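Local coordinates for B12-binding domain-containing protein (Kitasatospora setae, PDB 6WTE) that binds cobalamin and a [4Fe-4S] cluster and, as a radical S-adenosylmethionine methylase, transfers methyl groups by a route thought to be non-radical, at residues T67-D72 with G104-S109; G124-G129 with E236-G241; E85-I90 with E117-E122; L6-N11 with M62-T67. All coordinates share one frame; numbering follows the deposited sequence.

Contact 1. Residues T67-D72 with G104-S109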
# COMPACT_ATOMS: atom_id res chain seq x y z
N THR A 67 -0.23 1.77 13.88
CA THR A 67 0.09 1.48 12.48
C THR A 67 -0.62 2.49 11.58
O THR A 67 -1.84 2.66 11.66
CB THR A 67 -0.28 0.03 12.12
OG1 THR A 67 0.03 -0.22 10.75
CG2 THR A 67 -1.77 -0.26 12.37
N VAL A 68 0.14 3.16 10.73
CA VAL A 68 -0.40 4.16 9.82
C VAL A 68 -0.17 3.63 8.41
O VAL A 68 0.91 3.76 7.83
CB VAL A 68 0.24 5.54 10.04
CG1 VAL A 68 -0.11 6.52 8.91
CG2 VAL A 68 -0.23 6.08 11.37
N ARG A 69 -1.20 2.97 7.88
CA ARG A 69 -1.08 2.27 6.60
C ARG A 69 -1.17 3.22 5.42
O ARG A 69 -0.41 3.08 4.45
CB ARG A 69 -2.17 1.20 6.50
CG ARG A 69 -2.07 0.29 5.28
CD ARG A 69 -3.36 -0.50 5.16
NE ARG A 69 -3.28 -1.61 4.22
CZ ARG A 69 -3.44 -1.49 2.91
NH1 ARG A 69 -3.35 -2.57 2.14
NH2 ARG A 69 -3.69 -0.31 2.36
N ASN A 70 -2.12 4.15 5.45
CA ASN A 70 -2.39 5.06 4.35
C ASN A 70 -2.23 6.50 4.83
O ASN A 70 -2.75 6.86 5.88
CB ASN A 70 -3.80 4.87 3.79
CG ASN A 70 -4.18 3.40 3.64
OD1 ASN A 70 -3.40 2.58 3.17
ND2 ASN A 70 -5.41 3.07 4.04
N THR A 71 -1.50 7.31 4.06
CA THR A 71 -1.44 8.74 4.36
C THR A 71 -2.64 9.47 3.79
O THR A 71 -3.11 10.45 4.38
CB THR A 71 -0.16 9.35 3.80
OG1 THR A 71 -0.10 9.09 2.38
CG2 THR A 71 1.05 8.75 4.47
N ASP A 72 -3.13 9.03 2.63
CA ASP A 72 -4.27 9.62 1.94
C ASP A 72 -4.77 8.57 0.96
O ASP A 72 -4.23 7.46 0.88
CB ASP A 72 -3.90 10.94 1.23
CG ASP A 72 -2.80 10.78 0.20
OD1 ASP A 72 -1.65 10.53 0.59
OD2 ASP A 72 -3.10 10.94 -1.02
N GLY A 104 4.49 3.44 12.89
CA GLY A 104 5.04 2.66 11.80
C GLY A 104 3.95 2.48 10.77
O GLY A 104 2.82 2.94 10.95
N GLY A 105 4.29 1.80 9.68
CA GLY A 105 3.36 1.57 8.59
C GLY A 105 4.02 1.80 7.24
O GLY A 105 5.08 2.42 7.13
N ILE A 106 3.39 1.26 6.19
CA ILE A 106 3.90 1.52 4.85
C ILE A 106 3.68 2.99 4.48
O ILE A 106 4.64 3.71 4.17
CB ILE A 106 3.28 0.55 3.82
CG1 ILE A 106 3.47 1.05 2.39
CG2 ILE A 106 1.80 0.25 4.12
CD1 ILE A 106 4.92 1.29 1.98
N GLY A 107 2.44 3.48 4.57
CA GLY A 107 2.22 4.91 4.38
C GLY A 107 3.05 5.77 5.32
O GLY A 107 3.61 6.79 4.92
N PHE A 108 3.14 5.35 6.58
CA PHE A 108 3.99 6.06 7.54
C PHE A 108 5.43 6.16 7.04
O PHE A 108 6.06 7.23 7.14
CB PHE A 108 3.93 5.33 8.88
CG PHE A 108 4.65 6.03 10.00
CD1 PHE A 108 3.97 6.95 10.79
CD2 PHE A 108 5.98 5.75 10.28
CE1 PHE A 108 4.62 7.59 11.83
CE2 PHE A 108 6.63 6.40 11.33
CZ PHE A 108 5.95 7.31 12.10
N SER A 109 5.96 5.07 6.48
CA SER A 109 7.35 5.02 6.04
C SER A 109 7.63 5.87 4.80
O SER A 109 8.81 6.04 4.45
CB SER A 109 7.75 3.56 5.76
OG SER A 109 7.76 2.81 6.97
O HOH W 1 1.12 -0.46 7.48

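Contact 2. Residues G124-G129 with E236-G241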
# COMPACT_ATOMS: atom_id res chain seq x y z
N GLY A 124 9.44 6.56 15.90
CA GLY A 124 8.95 6.11 14.61
C GLY A 124 9.86 5.06 14.02
O GLY A 124 11.05 4.96 14.35
N VAL A 125 9.28 4.25 13.13
CA VAL A 125 10.02 3.20 12.44
C VAL A 125 9.72 3.31 10.95
O VAL A 125 8.56 3.45 10.55
CB VAL A 125 9.66 1.80 12.95
CG1 VAL A 125 10.37 0.74 12.14
CG2 VAL A 125 10.02 1.66 14.43
N LYS A 126 10.77 3.26 10.13
CA LYS A 126 10.66 3.27 8.68
C LYS A 126 10.96 1.87 8.17
O LYS A 126 12.04 1.33 8.43
CB LYS A 126 11.62 4.30 8.08
CG LYS A 126 11.57 4.41 6.57
CD LYS A 126 12.67 5.36 6.08
CE LYS A 126 12.57 5.58 4.56
NZ LYS A 126 11.56 6.61 4.17
N GLY A 127 10.01 1.27 7.45
CA GLY A 127 10.18 -0.07 6.94
C GLY A 127 9.66 -1.13 7.89
O GLY A 127 8.95 -0.83 8.85
N PRO A 128 10.03 -2.40 7.66
CA PRO A 128 9.53 -3.49 8.51
C PRO A 128 9.87 -3.23 9.98
O PRO A 128 10.98 -2.82 10.32
CB PRO A 128 10.27 -4.72 7.99
CG PRO A 128 10.65 -4.37 6.58
CD PRO A 128 10.90 -2.89 6.57
N GLY A 129 8.90 -3.49 10.85
CA GLY A 129 9.08 -3.04 12.22
C GLY A 129 9.30 -4.11 13.27
O GLY A 129 9.62 -3.78 14.42
N GLU A 236 7.60 2.35 -2.82
CA GLU A 236 7.85 1.10 -2.10
C GLU A 236 9.33 0.73 -1.97
O GLU A 236 9.71 0.19 -0.92
CB GLU A 236 7.07 -0.05 -2.75
CG GLU A 236 5.57 0.24 -2.77
CD GLU A 236 4.70 -0.97 -3.00
OE1 GLU A 236 5.14 -2.11 -2.72
OE2 GLU A 236 3.56 -0.76 -3.47
N PRO A 237 10.20 0.96 -2.97
CA PRO A 237 11.62 0.70 -2.71
C PRO A 237 12.12 1.43 -1.47
O PRO A 237 12.83 0.84 -0.65
CB PRO A 237 12.30 1.18 -4.00
CG PRO A 237 11.27 0.94 -5.05
CD PRO A 237 9.95 1.26 -4.39
N ASP A 238 11.74 2.68 -1.29
CA ASP A 238 12.19 3.40 -0.11
C ASP A 238 11.43 2.96 1.14
O ASP A 238 12.03 2.70 2.18
CB ASP A 238 12.04 4.90 -0.28
CG ASP A 238 12.26 5.63 1.02
OD1 ASP A 238 13.41 5.63 1.48
OD2 ASP A 238 11.28 6.15 1.59
N ALA A 239 10.10 2.91 1.05
CA ALA A 239 9.29 2.73 2.24
C ALA A 239 9.27 1.28 2.73
O ALA A 239 9.06 1.04 3.93
CB ALA A 239 7.86 3.21 1.98
N LYS A 240 9.47 0.31 1.84
CA LYS A 240 9.59 -1.09 2.24
C LYS A 240 11.03 -1.55 2.33
O LYS A 240 11.39 -2.27 3.27
CB LYS A 240 8.84 -1.99 1.25
CG LYS A 240 7.41 -1.57 0.97
CD LYS A 240 6.51 -1.73 2.19
CE LYS A 240 6.30 -3.19 2.58
NZ LYS A 240 5.09 -3.35 3.44
N GLY A 241 11.87 -1.16 1.38
CA GLY A 241 13.25 -1.63 1.34
C GLY A 241 13.60 -1.95 -0.09
O GLY A 241 12.77 -2.38 -0.89

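Contact 3. Residues E85-I90 with E117-E122. With EDO (1,2-ethanediol), chain H.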
# COMPACT_ATOMS: atom_id res chain seq x y z
N GLU A 85 -7.01 12.53 10.59
CA GLU A 85 -7.79 11.60 11.39
C GLU A 85 -6.90 10.72 12.25
O GLU A 85 -7.25 10.40 13.40
CB GLU A 85 -8.67 10.73 10.49
CG GLU A 85 -9.75 11.50 9.76
CD GLU A 85 -10.54 10.61 8.82
OE1 GLU A 85 -9.98 10.18 7.79
OE2 GLU A 85 -11.71 10.32 9.13
N HIS A 86 -5.74 10.30 11.72
CA HIS A 86 -4.81 9.53 12.53
C HIS A 86 -4.32 10.35 13.72
O HIS A 86 -4.21 9.83 14.84
CB HIS A 86 -3.61 9.07 11.70
CG HIS A 86 -3.95 8.11 10.61
ND1 HIS A 86 -5.02 7.25 10.66
CD2 HIS A 86 -3.34 7.88 9.42
CE1 HIS A 86 -5.06 6.53 9.56
NE2 HIS A 86 -4.05 6.89 8.79
N ARG A 87 -4.02 11.63 13.49
CA ARG A 87 -3.53 12.47 14.58
C ARG A 87 -4.58 12.64 15.66
O ARG A 87 -4.27 12.66 16.86
CB ARG A 87 -3.09 13.83 14.04
CG ARG A 87 -2.51 14.76 15.10
CD ARG A 87 -2.11 16.11 14.52
NE ARG A 87 -3.27 16.88 14.08
CZ ARG A 87 -3.24 18.19 13.81
NH1 ARG A 87 -2.11 18.87 13.94
NH2 ARG A 87 -4.34 18.81 13.41
N GLU A 88 -5.85 12.76 15.26
CA GLU A 88 -6.92 12.87 16.25
C GLU A 88 -6.94 11.67 17.18
O GLU A 88 -7.08 11.81 18.40
CB GLU A 88 -8.27 13.04 15.54
CG GLU A 88 -9.42 13.32 16.47
CD GLU A 88 -10.76 13.37 15.76
OE1 GLU A 88 -10.85 12.87 14.61
OE2 GLU A 88 -11.73 13.91 16.35
N ILE A 89 -6.78 10.46 16.62
CA ILE A 89 -6.75 9.25 17.44
C ILE A 89 -5.52 9.26 18.35
O ILE A 89 -5.62 8.95 19.55
CB ILE A 89 -6.79 8.00 16.55
CG1 ILE A 89 -8.20 7.83 15.96
CG2 ILE A 89 -6.33 6.77 17.33
CD1 ILE A 89 -8.28 6.92 14.73
N ILE A 90 -4.36 9.62 17.82
CA ILE A 90 -3.14 9.65 18.62
C ILE A 90 -3.24 10.69 19.73
O ILE A 90 -2.78 10.47 20.85
CB ILE A 90 -1.92 9.88 17.72
CG1 ILE A 90 -1.68 8.64 16.84
CG2 ILE A 90 -0.69 10.23 18.57
CD1 ILE A 90 -0.65 8.84 15.74
N GLU A 117 6.85 14.07 13.88
CA GLU A 117 6.71 15.43 14.39
C GLU A 117 5.26 15.91 14.33
O GLU A 117 4.78 16.56 15.27
CB GLU A 117 7.64 16.37 13.60
CG GLU A 117 9.11 15.95 13.67
CD GLU A 117 10.06 17.01 13.15
OE1 GLU A 117 9.59 18.10 12.75
OE2 GLU A 117 11.28 16.75 13.12
N TYR A 118 4.55 15.59 13.24
CA TYR A 118 3.15 16.00 13.11
C TYR A 118 2.28 15.35 14.18
O TYR A 118 1.44 16.02 14.80
CB TYR A 118 2.64 15.62 11.71
CG TYR A 118 1.18 15.89 11.44
CD1 TYR A 118 0.69 17.18 11.32
CD2 TYR A 118 0.29 14.83 11.28
CE1 TYR A 118 -0.65 17.42 11.05
CE2 TYR A 118 -1.06 15.06 11.00
CZ TYR A 118 -1.52 16.35 10.89
OH TYR A 118 -2.85 16.56 10.62
N PHE A 119 2.46 14.05 14.41
CA PHE A 119 1.67 13.35 15.42
C PHE A 119 2.09 13.71 16.84
O PHE A 119 1.32 13.48 17.78
CB PHE A 119 1.79 11.84 15.24
CG PHE A 119 1.15 11.31 13.99
CD1 PHE A 119 0.05 11.93 13.42
CD2 PHE A 119 1.64 10.16 13.40
CE1 PHE A 119 -0.54 11.41 12.27
CE2 PHE A 119 1.07 9.64 12.25
CZ PHE A 119 -0.03 10.28 11.69
N GLY A 120 3.29 14.24 17.01
CA GLY A 120 3.78 14.57 18.34
C GLY A 120 4.12 13.36 19.18
O GLY A 120 3.92 13.38 20.39
N ILE A 121 4.64 12.31 18.56
CA ILE A 121 4.90 11.05 19.24
C ILE A 121 6.40 10.89 19.46
O ILE A 121 7.22 11.60 18.88
CB ILE A 121 4.31 9.84 18.48
CG1 ILE A 121 4.93 9.72 17.08
CG2 ILE A 121 2.80 9.95 18.41
CD1 ILE A 121 4.41 8.51 16.26
N GLU A 122 6.75 9.93 20.33
CA GLU A 122 8.13 9.77 20.75
C GLU A 122 8.99 9.08 19.70
O GLU A 122 10.16 9.46 19.51
CB GLU A 122 8.18 8.97 22.05
CG GLU A 122 7.85 9.76 23.31
CD GLU A 122 6.36 9.96 23.55
OE1 GLU A 122 5.53 9.31 22.87
OE2 GLU A 122 6.02 10.75 24.44
C1 EDO H . -11.74 7.11 6.77
O1 EDO H . -10.71 7.58 7.64
C2 EDO H . -13.09 7.60 7.28
O2 EDO H . -13.00 9.01 7.56
O HOH W 2 0.52 18.70 14.64

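Contact 4. Residues L6-N11 with M62-T67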
# COMPACT_ATOMS: atom_id res chain seq x y z
N LEU A 6 0.63 -2.32 23.67
CA LEU A 6 -0.62 -2.09 22.96
C LEU A 6 -0.32 -1.73 21.51
O LEU A 6 0.56 -0.89 21.26
CB LEU A 6 -1.43 -0.98 23.60
CG LEU A 6 -2.60 -0.47 22.75
CD1 LEU A 6 -3.68 -1.55 22.58
CD2 LEU A 6 -3.15 0.81 23.35
N LEU A 7 -1.04 -2.34 20.58
CA LEU A 7 -0.98 -1.99 19.16
C LEU A 7 -2.35 -1.51 18.73
O LEU A 7 -3.35 -2.20 18.96
CB LEU A 7 -0.53 -3.18 18.31
CG LEU A 7 0.84 -3.79 18.67
CD1 LEU A 7 1.09 -5.07 17.90
CD2 LEU A 7 1.95 -2.75 18.39
N VAL A 8 -2.41 -0.33 18.11
CA VAL A 8 -3.66 0.32 17.74
C VAL A 8 -3.77 0.34 16.22
O VAL A 8 -2.84 0.78 15.53
CB VAL A 8 -3.73 1.75 18.29
CG1 VAL A 8 -5.01 2.43 17.84
CG2 VAL A 8 -3.63 1.74 19.82
N ASN A 9 -4.93 -0.11 15.69
CA ASN A 9 -5.23 0.10 14.28
C ASN A 9 -6.17 1.29 14.14
O ASN A 9 -7.35 1.19 14.49
CB ASN A 9 -5.86 -1.14 13.65
CG ASN A 9 -6.10 -0.95 12.17
OD1 ASN A 9 -5.35 -0.22 11.52
ND2 ASN A 9 -7.14 -1.57 11.64
N PRO A 10 -5.70 2.43 13.63
CA PRO A 10 -6.58 3.59 13.44
C PRO A 10 -7.29 3.63 12.10
O PRO A 10 -8.02 4.59 11.84
CB PRO A 10 -5.58 4.76 13.56
CG PRO A 10 -4.38 4.22 12.86
CD PRO A 10 -4.32 2.74 13.23
N ASN A 11 -7.08 2.62 11.26
CA ASN A 11 -7.65 2.62 9.92
C ASN A 11 -9.17 2.63 9.98
O ASN A 11 -9.78 1.71 10.53
CB ASN A 11 -7.15 1.40 9.15
CG ASN A 11 -7.34 1.53 7.65
OD1 ASN A 11 -8.12 2.36 7.18
ND2 ASN A 11 -6.62 0.71 6.90
N MET A 62 3.07 -0.41 28.57
CA MET A 62 4.28 0.40 28.70
C MET A 62 4.77 0.95 27.37
O MET A 62 5.70 1.76 27.37
CB MET A 62 5.40 -0.41 29.39
CG MET A 62 5.67 -1.77 28.78
SD MET A 62 6.87 -1.69 27.43
CE MET A 62 6.82 -3.39 26.86
N LEU A 63 4.14 0.55 26.27
CA LEU A 63 4.47 1.05 24.94
C LEU A 63 3.21 0.95 24.09
O LEU A 63 2.48 -0.04 24.18
CB LEU A 63 5.61 0.25 24.31
CG LEU A 63 6.04 0.54 22.87
CD1 LEU A 63 6.56 1.98 22.72
CD2 LEU A 63 7.09 -0.47 22.43
N VAL A 64 2.95 1.98 23.28
CA VAL A 64 1.79 2.03 22.41
C VAL A 64 2.28 2.20 20.98
O VAL A 64 2.94 3.20 20.67
CB VAL A 64 0.82 3.16 22.80
CG1 VAL A 64 -0.36 3.22 21.83
CG2 VAL A 64 0.33 2.99 24.24
N GLY A 65 1.99 1.23 20.13
CA GLY A 65 2.32 1.32 18.71
C GLY A 65 1.07 1.64 17.91
O GLY A 65 -0.01 1.13 18.20
N VAL A 66 1.22 2.50 16.91
CA VAL A 66 0.12 2.87 16.03
C VAL A 66 0.54 2.60 14.59
O VAL A 66 1.55 3.14 14.13
CB VAL A 66 -0.29 4.34 16.21
CG1 VAL A 66 -1.49 4.65 15.33
CG2 VAL A 66 -0.62 4.63 17.68
N THR A 67 -0.23 1.77 13.88
CA THR A 67 0.09 1.48 12.48
C THR A 67 -0.62 2.49 11.58
O THR A 67 -1.84 2.66 11.66
CB THR A 67 -0.28 0.03 12.12
OG1 THR A 67 0.03 -0.22 10.75
CG2 THR A 67 -1.77 -0.26 12.37

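Contact 1. Residues T67-D72 with G104-S109
Thr-67 and Gly-104 form a parallel bridge where strands 63-67 and 101-104 end, and beside it Val-68 N donates a 2.7 Å hydrogen bond to Gly-104 O, in the plane of that carbonyl. Past the bridge the 67-72 loop offers carbonyls to the N-H groups at the start of the short helix 106-109. Phe-108 N reaches Val-68 O at 3.0 Å, while Gly-107 N approaches Arg-69 O at 2.9 Å from above the carbonyl plane, 50° out of it. A CB on Gly-105 would clash with Val-68 O, and one on Gly-107 with Arg-69 O. Among the side chains, Val-68 sets its CB 3.9 Å from CB of Phe-108. CG of Phe-108 is anti to the backbone N (chi1 -174°), and Gly-104 N lies over the centre of one face of its ring. On the other flank the side chains of Ile-106 and Arg-69 cross obliquely, CG2 of the first 4.0 Å from CG of the second, and Thr-71 CG2 rests 3.3 Å from Gly-107 O. Arg-69 NH2 donates to a lone pair of Asn-70 OD1, which lies close to the guanidinium plane of Arg-69. A water accepts a hydrogen bond from Ile-106 N and donates a weak one to Thr-67 OG1, whose main partner is N3B of cobalamin. Thr-71 N and Asn-70 ND2 bind cobalamin as well, so this meeting of loop and helix start builds one wall of the B12 pocket. Helix 112-119 packs on Val-68 and Phe-108, helix 83-96 on Val-68 and Thr-71, and helix 236-240 of the radical SAM part on Ile-106.

Contact 2. Residues G124-G129 with E236-G241
Lys-126 and Asp-238 supply the charged link, a salt bridge of 2.6 Å between NZ and OD2. The two side chains cross at about a right angle. Lys-126 runs extended as far as CE and then bends (chi4 82°), which brings NZ to the syn side of OD2, 17° out of the carboxylate plane, while CE of Lys-126 lies 3.2 Å from OD1 of Asp-238. Both ends of this buried pair have further partners: NZ also donates to Ser-109 O, and OD1 accepts from Phe-184 N. The helix that carries Asp-238 belongs to the radical SAM core and follows directly on the cysteines that hold the [4Fe-4S] cluster; Pro-237 touches the cluster and Glu-236 binds cobalamin, whereas Gly-127 and Pro-128 come from the B12-binding domain. The backbones add a CA-H...O contact, Gly-127 CA to Ala-239 O at 3.4 Å. Pro-128 CD closely approaches Lys-240 O, at 3.4 Å, an oxygen that also accepts from Asn-225 ND2. Here the helix end meets the loop through carbonyl oxygens; the side chains of Ala-239 and Lys-240, directed away from it, pack on Ile-106 of helix 106-109, and NZ of Lys-240 forms a salt bridge with cobalamin O4.

Contact 3. Residues E85-I90 with E117-E122
Ile-90 and Phe-119 make the inner contact: CD1 of Ile-90 sits over one face of the ring, offset toward its rim, 3.7 Å from the centroid in a CH-pi contact. Around the same ring, His-86 CB approaches CZ of Phe-119 at 3.8 Å and Arg-87 CB approaches CD1 at 3.7 Å. Ile-90 also presses its CG2 on CG2 of Ile-121, 3.5 Å away, the two side chains crossing at about a right angle. Helix 112-119 ends in a Schellman motif with Gly-120 as C-prime, and the next residue, Ile-121, directs its side chain to Ile-90; helices 112-119 and 83-96 both flank the sheet of the B12-binding domain. Farther out lies Tyr-118. In one of two conformers, Arg-87 rests CD over a face of the Tyr-118 ring, 3.9 Å from its centroid; chi3 (67°) bends the chain at NE, and the guanidinium and ring planes are 11° apart, with Tyr-118 OH over one guanidinium face. A water in the guanidinium plane links Arg-87 NH1 to Tyr-118 O; stacking and water link hold for this conformer alone and are less certain. Beyond this layer, Phe-465 meets the ring of Tyr-118, and His-86 NE2 is hydrogen-bonded to Asn-70 O, next to the cobalamin.

Contact 4. Residues L6-N11 with M62-T67
Asn-9 brings the flat group of this contact, its amide, against Thr-67, and Pro-10 adds a puckered ring beside it. The amide of Asn-9 meets Thr-67 through OD1, 3.7 Å from Thr-67 CG2 at a slant; a weak bond from Asn-11 N reaches the same oxygen, and ND2 is turned to Asp-40 OD1. Pro-10 touches through CG and CD: CD lies 2.9 Å from Thr-67 O, a close approach, and CG lies 3.8 Å from CG1 of Val-66. Behind these groups the peptides of two parallel strands form a regular ladder. Leu-6 N donates to Leu-63 O, Gly-65 N to Leu-6 O, Val-8 N to Gly-65 O, and Thr-67 N to Val-8 O at 3.2 Å, each nearly along the C=O axis. The strand axes stand 4.7 Å apart and are turned 24° to one another. On one face of the sheet Leu-6 and Val-64 lie side by side, pointing the same way, with CD2 of the first 4.0 Å from CG1 of the second; Val-8 and Val-66 share this face, and Val-8 meets Ile-93 of helix 83-96. On the opposite face Leu-7 has its CG anti to the carbonyl carbon (chi1 -58°), and its CD2 comes 4.1 Å from Gly-65 CA, where a CB would clash with it; helix 20-31 packs on Leu-7. Past the strand ends Asn-11 ND2 hydrogen-bonds to cobalamin, and Thr-67 belongs to the same site. This is the Rossmann-like B12-binding domain, with cofactor held at the C-terminal ends of parallel strands sandwiched by helices.

How the contacts relate
From the N terminus, contact 4 closes first, returning the chain after strand 35-40 and its flanking helices to lay 62-67 beside 6-11. Thr-67 then serves both contact 4 and contact 1, which opens there and runs on to 104-109, pairing strand 63-67 with strand 101-104. Contact 3 opens inside the span of contact 1 and closes beyond it, so the two cross rather than nest, binding helix 83-96 to helix 112-119 against the same sheet. Contact 2 follows in series and spans the longest separation, over a hundred residues. Contacts 1, 3 and 4 thus assemble the B12-binding domain, and contact 2 joins it to the radical SAM core, meeting contact 1 through Ser-109 and Ile-106.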